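Long-range contacts in aerobic respiration control sensor protein ArcB (Escherichia coli, PDB 2A0B), which relays phosphoryl groups as a membrane-bound hybrid sensor kinase to the regulator ArcA, controlling anaerobic gene repression, this piece being its histidine-containing phosphotransfer (HPt) domain: residues M39-V44 with E107-V112; R76-L81 with E102-E107. One frame throughout, in Å; residues are numbered along the deposited sequence.

Both contacts use helix 93-122, which packs antiparallel against helix 26-52 in interaction 1 and against helix 76-85 in interaction 2; their centres lie about 8 Å apart. Glu107 belongs to both: in interaction 1 it stands beside the apolar contact, in interaction 2 it binds the zinc ion with His77 and Glu103. The chain between the two segments of interaction 1 contains all of 76-81 and most of 102-107. The two also touch directly, Asp111 OD2 lying 3.6 Å from Leu78 CG. The phosphorylation site is not in either contact; the side chain of Met104, in interaction 2, is about 10 Å from that of His64, the residue phosphorylated.

Interaction 1 of 2, residues M39-V44 with E107-V112; sequences MMPGYV and EWRHDV. With ZN (zinc ion), chain B.
Met40 and Trp108 carry this contact, the methionine laid over one face of the indole. Its CB sits 3.6 Å from the centroid of the six-membered ring and only 5° off the normal, a CH-pi contact almost straight above the ring. The two side chains run alongside one another in opposite senses, and the methionine chain bends, which brings CE to 3.9 Å from Trp108 CG. Met40 SD, 5.3 Å from the centroid of the five-membered ring, adds an oblique Met-aromatic contact.

Further apolar contacts ring the indole. Pro41 crosses it at about a right angle, its CD 3.8 Å from Trp108 CZ2, while Val44 CG2 approaches the pyrrole part, 4.0 Å from CD1. Chi1 of 71° sets Trp108 CG between the backbone N and the carbonyl carbon, and the ring extends from there toward helix 26-52. On the face opposite Met40, Arg109 in its modelled conformer lays CG over the indole, and Trp108 CZ2 lies over the centre of its guanidinium.

Helices 26-52 and 93-122 of the four-helix HPt bundle meet here, their local axes 11.3 Å apart and 154° from parallel, so that a ring of this size spans the interval. An alanine in place of Trp108 would probably open a gap between the two helices, leaving Met40 CB, Pro41 CD and Val44 CG2 without the ring they pack on. Neighbouring Glu107 turns elsewhere, to the zinc ion. Since hydrocarbon, sulfur and aromatic surface do most of the joining, the contact probably depends on close fit and, at its buried centre, on excluding water rather than on directed polar bonds.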
loop_
_atom_site.group_PDB
_atom_site.type_symbol
_atom_site.label_atom_id
_atom_site.label_comp_id
_atom_site.label_asym_id
_atom_site.label_seq_id
_atom_site.Cartn_x
_atom_site.Cartn_y
_atom_site.Cartn_z
ATOM N N MET A 39 -4.017 4.753 -9.494
ATOM C CA MET A 39 -4.048 3.346 -9.858
ATOM C C MET A 39 -4.732 2.456 -8.790
ATOM O O MET A 39 -5.252 1.406 -9.156
ATOM C CB MET A 39 -2.628 2.783 -10.000
ATOM C CG MET A 39 -1.802 3.578 -11.045
ATOM S SD MET A 39 -2.501 3.622 -12.686
ATOM C CE MET A 39 -2.534 1.929 -13.149
ATOM N N MET A 40 -4.701 2.974 -7.574
ATOM C CA MET A 40 -5.206 2.117 -6.466
ATOM C C MET A 40 -6.654 1.721 -6.592
ATOM O O MET A 40 -6.958 0.528 -6.286
ATOM C CB MET A 40 -4.894 2.740 -5.123
ATOM C CG MET A 40 -3.631 2.342 -4.405
ATOM S SD MET A 40 -3.457 0.543 -4.167
ATOM C CE MET A 40 -3.996 0.318 -2.448
ATOM N N PRO A 41 -7.562 2.557 -7.044
ATOM C CA PRO A 41 -8.943 2.111 -7.200
ATOM C C PRO A 41 -9.057 0.862 -8.034
ATOM O O PRO A 41 -9.760 -0.149 -7.718
ATOM C CB PRO A 41 -9.709 3.282 -7.827
ATOM C CG PRO A 41 -8.893 4.454 -7.435
ATOM C CD PRO A 41 -7.438 3.989 -7.395
ATOM N N GLY A 42 -8.360 0.777 -9.179
ATOM C CA GLY A 42 -8.357 -0.354 -10.033
ATOM C C GLY A 42 -7.655 -1.553 -9.435
ATOM O O GLY A 42 -8.105 -2.695 -9.646
ATOM N N TYR A 43 -6.569 -1.395 -8.683
ATOM C CA TYR A 43 -5.847 -2.475 -8.057
ATOM C C TYR A 43 -6.795 -3.129 -6.975
ATOM O O TYR A 43 -6.788 -4.347 -6.937
ATOM C CB TYR A 43 -4.526 -2.068 -7.406
ATOM C CG TYR A 43 -3.430 -1.557 -8.401
ATOM C CD1 TYR A 43 -3.599 -1.724 -9.733
ATOM C CD2 TYR A 43 -2.361 -0.938 -7.770
ATOM C CE1 TYR A 43 -2.557 -1.255 -10.605
ATOM C CE2 TYR A 43 -1.288 -0.459 -8.612
ATOM C CZ TYR A 43 -1.524 -0.663 -9.942
ATOM O OH TYR A 43 -0.484 -0.228 -10.853
ATOM N N VAL A 44 -7.487 -2.248 -6.287
ATOM C CA VAL A 44 -8.345 -2.869 -5.201
ATOM C C VAL A 44 -9.526 -3.555 -5.856
ATOM O O VAL A 44 -9.870 -4.680 -5.424
ATOM C CB VAL A 44 -8.726 -1.775 -4.227
ATOM C CG1 VAL A 44 -9.877 -2.288 -3.293
ATOM C CG2 VAL A 44 -7.609 -1.315 -3.315
ATOM N N GLU A 107 -8.900 1.653 4.047
ATOM C CA GLU A 107 -7.972 2.596 4.559
ATOM C C GLU A 107 -6.978 3.260 3.487
ATOM O O GLU A 107 -6.402 4.192 4.059
ATOM C CB GLU A 107 -7.043 1.998 5.568
ATOM C CG GLU A 107 -5.977 1.074 4.939
ATOM C CD GLU A 107 -5.073 0.627 6.021
ATOM O OE1 GLU A 107 -4.342 1.326 6.721
ATOM O OE2 GLU A 107 -5.152 -0.618 6.259
ATOM N N TRP A 108 -6.996 2.731 2.311
ATOM C CA TRP A 108 -5.789 3.310 1.571
ATOM C C TRP A 108 -5.887 4.816 1.303
ATOM O O TRP A 108 -4.770 5.392 1.385
ATOM C CB TRP A 108 -5.632 2.518 0.289
ATOM C CG TRP A 108 -6.628 2.716 -0.768
ATOM C CD1 TRP A 108 -7.775 2.017 -1.033
ATOM C CD2 TRP A 108 -6.647 3.765 -1.771
ATOM N NE1 TRP A 108 -8.465 2.472 -2.094
ATOM C CE2 TRP A 108 -7.738 3.605 -2.563
ATOM C CE3 TRP A 108 -5.684 4.808 -1.972
ATOM C CZ2 TRP A 108 -8.073 4.439 -3.645
ATOM C CZ3 TRP A 108 -6.017 5.636 -3.046
ATOM C CH2 TRP A 108 -7.144 5.456 -3.838
ATOM N N ARG A 109 -7.107 5.305 1.097
ATOM C CA ARG A 109 -7.146 6.784 0.870
ATOM C C ARG A 109 -6.665 7.500 2.072
ATOM O O ARG A 109 -5.978 8.575 2.074
ATOM C CB ARG A 109 -8.515 7.157 0.326
ATOM C CG ARG A 109 -8.997 6.512 -0.951
ATOM C CD ARG A 109 -10.328 7.040 -1.460
ATOM N NE ARG A 109 -10.758 6.540 -2.760
ATOM C CZ ARG A 109 -11.407 5.410 -2.995
ATOM N NH1 ARG A 109 -11.685 4.586 -1.983
ATOM N NH2 ARG A 109 -11.730 5.074 -4.235
ATOM N N HIS A 110 -7.007 7.069 3.338
ATOM C CA HIS A 110 -6.523 7.673 4.536
ATOM C C HIS A 110 -5.019 7.676 4.708
ATOM O O HIS A 110 -4.363 8.594 5.144
ATOM C CB HIS A 110 -7.246 7.018 5.780
ATOM C CG HIS A 110 -6.645 7.344 7.087
ATOM N ND1 HIS A 110 -6.871 8.542 7.730
ATOM C CD2 HIS A 110 -5.807 6.708 7.956
ATOM C CE1 HIS A 110 -6.222 8.619 8.859
ATOM N NE2 HIS A 110 -5.560 7.502 9.046
ATOM N N ASP A 111 -4.392 6.496 4.370
ATOM C CA ASP A 111 -2.953 6.382 4.441
ATOM C C ASP A 111 -2.334 7.409 3.384
ATOM O O ASP A 111 -1.364 7.983 3.891
ATOM C CB ASP A 111 -2.530 4.977 4.000
ATOM C CG ASP A 111 -2.667 3.865 5.024
ATOM O OD1 ASP A 111 -3.793 3.873 5.632
ATOM O OD2 ASP A 111 -1.821 3.046 5.379
ATOM N N VAL A 112 -2.988 7.531 2.286
ATOM C CA VAL A 112 -2.380 8.570 1.328
ATOM C C VAL A 112 -2.501 9.953 1.911
ATOM O O VAL A 112 -1.573 10.784 1.889
ATOM C CB VAL A 112 -3.101 8.454 0.015
ATOM C CG1 VAL A 112 -2.936 9.691 -0.896
ATOM C CG2 VAL A 112 -2.749 7.160 -0.748
HETATM ZN ZN ZN B . -4.558 -1.299 8.081
#

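Interaction 2 of 2, residues R76-L81 with E102-E107. With ZN (zinc ion), chain B.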
loop_
_atom_site.group_PDB
_atom_site.type_symbol
_atom_site.label_atom_id
_atom_site.label_comp_id
_atom_site.label_asym_id
_atom_site.label_seq_id
_atom_site.Cartn_x
_atom_site.Cartn_y
_atom_site.Cartn_z
ATOM N N ARG A 76 4.400 2.118 4.331
ATOM C CA ARG A 76 4.901 0.902 4.983
ATOM C C ARG A 76 3.741 -0.042 5.430
ATOM O O ARG A 76 3.840 -1.218 5.173
ATOM C CB ARG A 76 5.700 1.347 6.188
ATOM C CG ARG A 76 6.388 0.310 7.057
ATOM C CD ARG A 76 6.351 0.783 8.504
ATOM N NE ARG A 76 7.343 1.669 9.032
ATOM C CZ ARG A 76 8.658 1.589 9.234
ATOM N NH1 ARG A 76 9.413 0.550 8.879
ATOM N NH2 ARG A 76 9.330 2.607 9.782
ATOM N N HIS A 77 2.657 0.573 5.940
ATOM C CA HIS A 77 1.591 -0.401 6.382
ATOM C C HIS A 77 0.856 -0.999 5.250
ATOM O O HIS A 77 0.465 -2.219 5.244
ATOM C CB HIS A 77 0.653 0.433 7.285
ATOM C CG HIS A 77 -0.586 -0.367 7.691
ATOM N ND1 HIS A 77 -0.419 -1.517 8.434
ATOM C CD2 HIS A 77 -1.857 -0.178 7.382
ATOM C CE1 HIS A 77 -1.654 -2.026 8.628
ATOM N NE2 HIS A 77 -2.479 -1.259 7.990
ATOM N N LEU A 78 0.603 -0.327 4.125
ATOM C CA LEU A 78 -0.004 -0.844 2.949
ATOM C C LEU A 78 0.940 -1.905 2.316
ATOM O O LEU A 78 0.507 -2.900 1.791
ATOM C CB LEU A 78 -0.428 0.140 1.861
ATOM C CG LEU A 78 -1.443 1.223 2.312
ATOM C CD1 LEU A 78 -1.873 2.103 1.160
ATOM C CD2 LEU A 78 -2.724 0.472 2.793
ATOM N N GLN A 79 2.247 -1.595 2.419
ATOM C CA GLN A 79 3.204 -2.607 1.902
ATOM C C GLN A 79 3.159 -3.936 2.681
ATOM O O GLN A 79 3.119 -4.985 2.037
ATOM C CB GLN A 79 4.617 -1.990 2.023
ATOM C CG GLN A 79 5.668 -2.879 1.330
ATOM C CD GLN A 79 7.059 -2.365 1.633
ATOM O OE1 GLN A 79 7.961 -2.635 0.824
ATOM N NE2 GLN A 79 7.312 -1.670 2.695
ATOM N N GLN A 80 2.990 -3.784 3.982
ATOM C CA GLN A 80 2.903 -4.989 4.842
ATOM C C GLN A 80 1.598 -5.735 4.598
ATOM O O GLN A 80 1.602 -6.990 4.493
ATOM C CB GLN A 80 3.075 -4.630 6.303
ATOM C CG GLN A 80 3.068 -5.858 7.219
ATOM C CD GLN A 80 4.018 -6.963 6.819
ATOM O OE1 GLN A 80 5.111 -6.703 6.262
ATOM N NE2 GLN A 80 3.646 -8.230 7.069
ATOM N N LEU A 81 0.495 -4.999 4.358
ATOM C CA LEU A 81 -0.736 -5.741 3.971
ATOM C C LEU A 81 -0.626 -6.510 2.692
ATOM O O LEU A 81 -1.084 -7.584 2.356
ATOM C CB LEU A 81 -1.952 -4.785 3.813
ATOM C CG LEU A 81 -2.605 -4.351 5.107
ATOM C CD1 LEU A 81 -3.699 -3.363 4.741
ATOM C CD2 LEU A 81 -3.136 -5.619 5.768
ATOM N N GLU A 102 -10.369 -6.276 2.584
ATOM C CA GLU A 102 -11.258 -5.211 3.034
ATOM C C GLU A 102 -10.563 -4.135 3.827
ATOM O O GLU A 102 -10.930 -2.952 3.692
ATOM C CB GLU A 102 -12.294 -5.926 3.977
ATOM C CG GLU A 102 -13.337 -4.920 4.444
ATOM C CD GLU A 102 -14.236 -4.303 3.413
ATOM O OE1 GLU A 102 -14.485 -4.783 2.280
ATOM O OE2 GLU A 102 -14.733 -3.208 3.767
ATOM N N GLU A 103 -9.619 -4.402 4.691
ATOM C CA GLU A 103 -8.832 -3.482 5.456
ATOM C C GLU A 103 -8.105 -2.495 4.475
ATOM O O GLU A 103 -8.209 -1.295 4.637
ATOM C CB GLU A 103 -7.807 -4.201 6.277
ATOM C CG GLU A 103 -7.026 -3.255 7.138
ATOM C CD GLU A 103 -5.959 -3.948 7.905
ATOM O OE1 GLU A 103 -5.983 -5.216 8.161
ATOM O OE2 GLU A 103 -4.987 -3.310 8.373
ATOM N N MET A 104 -7.496 -3.151 3.490
ATOM C CA MET A 104 -6.851 -2.283 2.438
ATOM C C MET A 104 -7.827 -1.374 1.760
ATOM O O MET A 104 -7.567 -0.162 1.583
ATOM C CB MET A 104 -6.255 -3.201 1.337
ATOM C CG MET A 104 -5.690 -2.312 0.209
ATOM S SD MET A 104 -3.871 -2.281 0.309
ATOM C CE MET A 104 -3.640 -4.012 -0.136
ATOM N N LYS A 105 -8.998 -1.853 1.324
ATOM C CA LYS A 105 -10.002 -1.115 0.608
ATOM C C LYS A 105 -10.444 0.084 1.449
ATOM O O LYS A 105 -10.641 1.212 0.961
ATOM C CB LYS A 105 -11.180 -2.038 0.288
ATOM C CG LYS A 105 -12.383 -1.289 -0.306
ATOM C CD LYS A 105 -13.491 -2.311 -0.572
ATOM C CE LYS A 105 -14.416 -1.829 -1.682
ATOM N NZ LYS A 105 -15.677 -2.645 -1.724
ATOM N N GLU A 106 -10.698 -0.193 2.730
ATOM C CA GLU A 106 -11.229 0.854 3.598
ATOM C C GLU A 106 -10.217 1.914 3.958
ATOM O O GLU A 106 -10.642 3.054 4.232
ATOM C CB GLU A 106 -11.781 0.279 4.958
ATOM C CG GLU A 106 -13.053 -0.531 4.723
ATOM C CD GLU A 106 -13.609 -1.159 6.031
ATOM O OE1 GLU A 106 -13.290 -0.708 7.120
ATOM O OE2 GLU A 106 -14.345 -2.130 5.812
ATOM N N GLU A 107 -8.900 1.653 4.047
ATOM C CA GLU A 107 -7.972 2.596 4.559
ATOM C C GLU A 107 -6.978 3.260 3.487
ATOM O O GLU A 107 -6.402 4.192 4.059
ATOM C CB GLU A 107 -7.043 1.998 5.568
ATOM C CG GLU A 107 -5.977 1.074 4.939
ATOM C CD GLU A 107 -5.073 0.627 6.021
ATOM O OE1 GLU A 107 -4.342 1.326 6.721
ATOM O OE2 GLU A 107 -5.152 -0.618 6.259
HETATM ZN ZN ZN B . -4.558 -1.299 8.081
#
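His77 NE2, Glu103 OE2 and Glu107 OE2 grip one zinc ion between helix 76-85 and helix 93-122. NE2 binds the metal at 2.1 Å, Glu103 OE2 likewise at 2.1 Å, and Glu107 OE2 at 2.0 Å. The angles at the zinc ion between His77 NE2, Glu103 OE2 and Glu107 OE2, 103° to 113°, are close to tetrahedral. Asp95 also belongs to the zinc site, though the three bonds described here come from the other residues. Each glutamate binds through one oxygen: Glu107 OE1 stays 3.0 Å from the zinc ion, Glu103 OE1 still farther. Both carboxylates come to the edge of the imidazole, Glu103 crossing it at about a right angle. Glu107 OE1 lies 3.0 Å from His77 CD2, near the ring plane, where the C-H, probably polarised by the metal, would face a negative oxygen. Asp111 OD1 is close to that same oxygen, a meeting of like charges that the zinc ion may ease.

The two glutamates stand one helical turn apart on the same flank of helix 93-122, and the metal ties that helix to an antiparallel neighbour in the four-helix bundle of the HPt domain.

Beneath the metal, leucine methyls back the ligand carboxylates. Leu81 reaches Glu107 tip to tip, CD1 3.5 Å from OE2, and its CD2 comes 3.7 Å from Glu103 OE1. Chi1 of -59° sets Leu78 CG anti to the carbonyl carbon; beyond it, Leu78 CD2 lies 3.9 Å from Glu107 CG and also packs on Met104 SD. Deeper in the bundle, Leu78 meets Phe36 of helix 26-52 and Ala70 of helix 56-72.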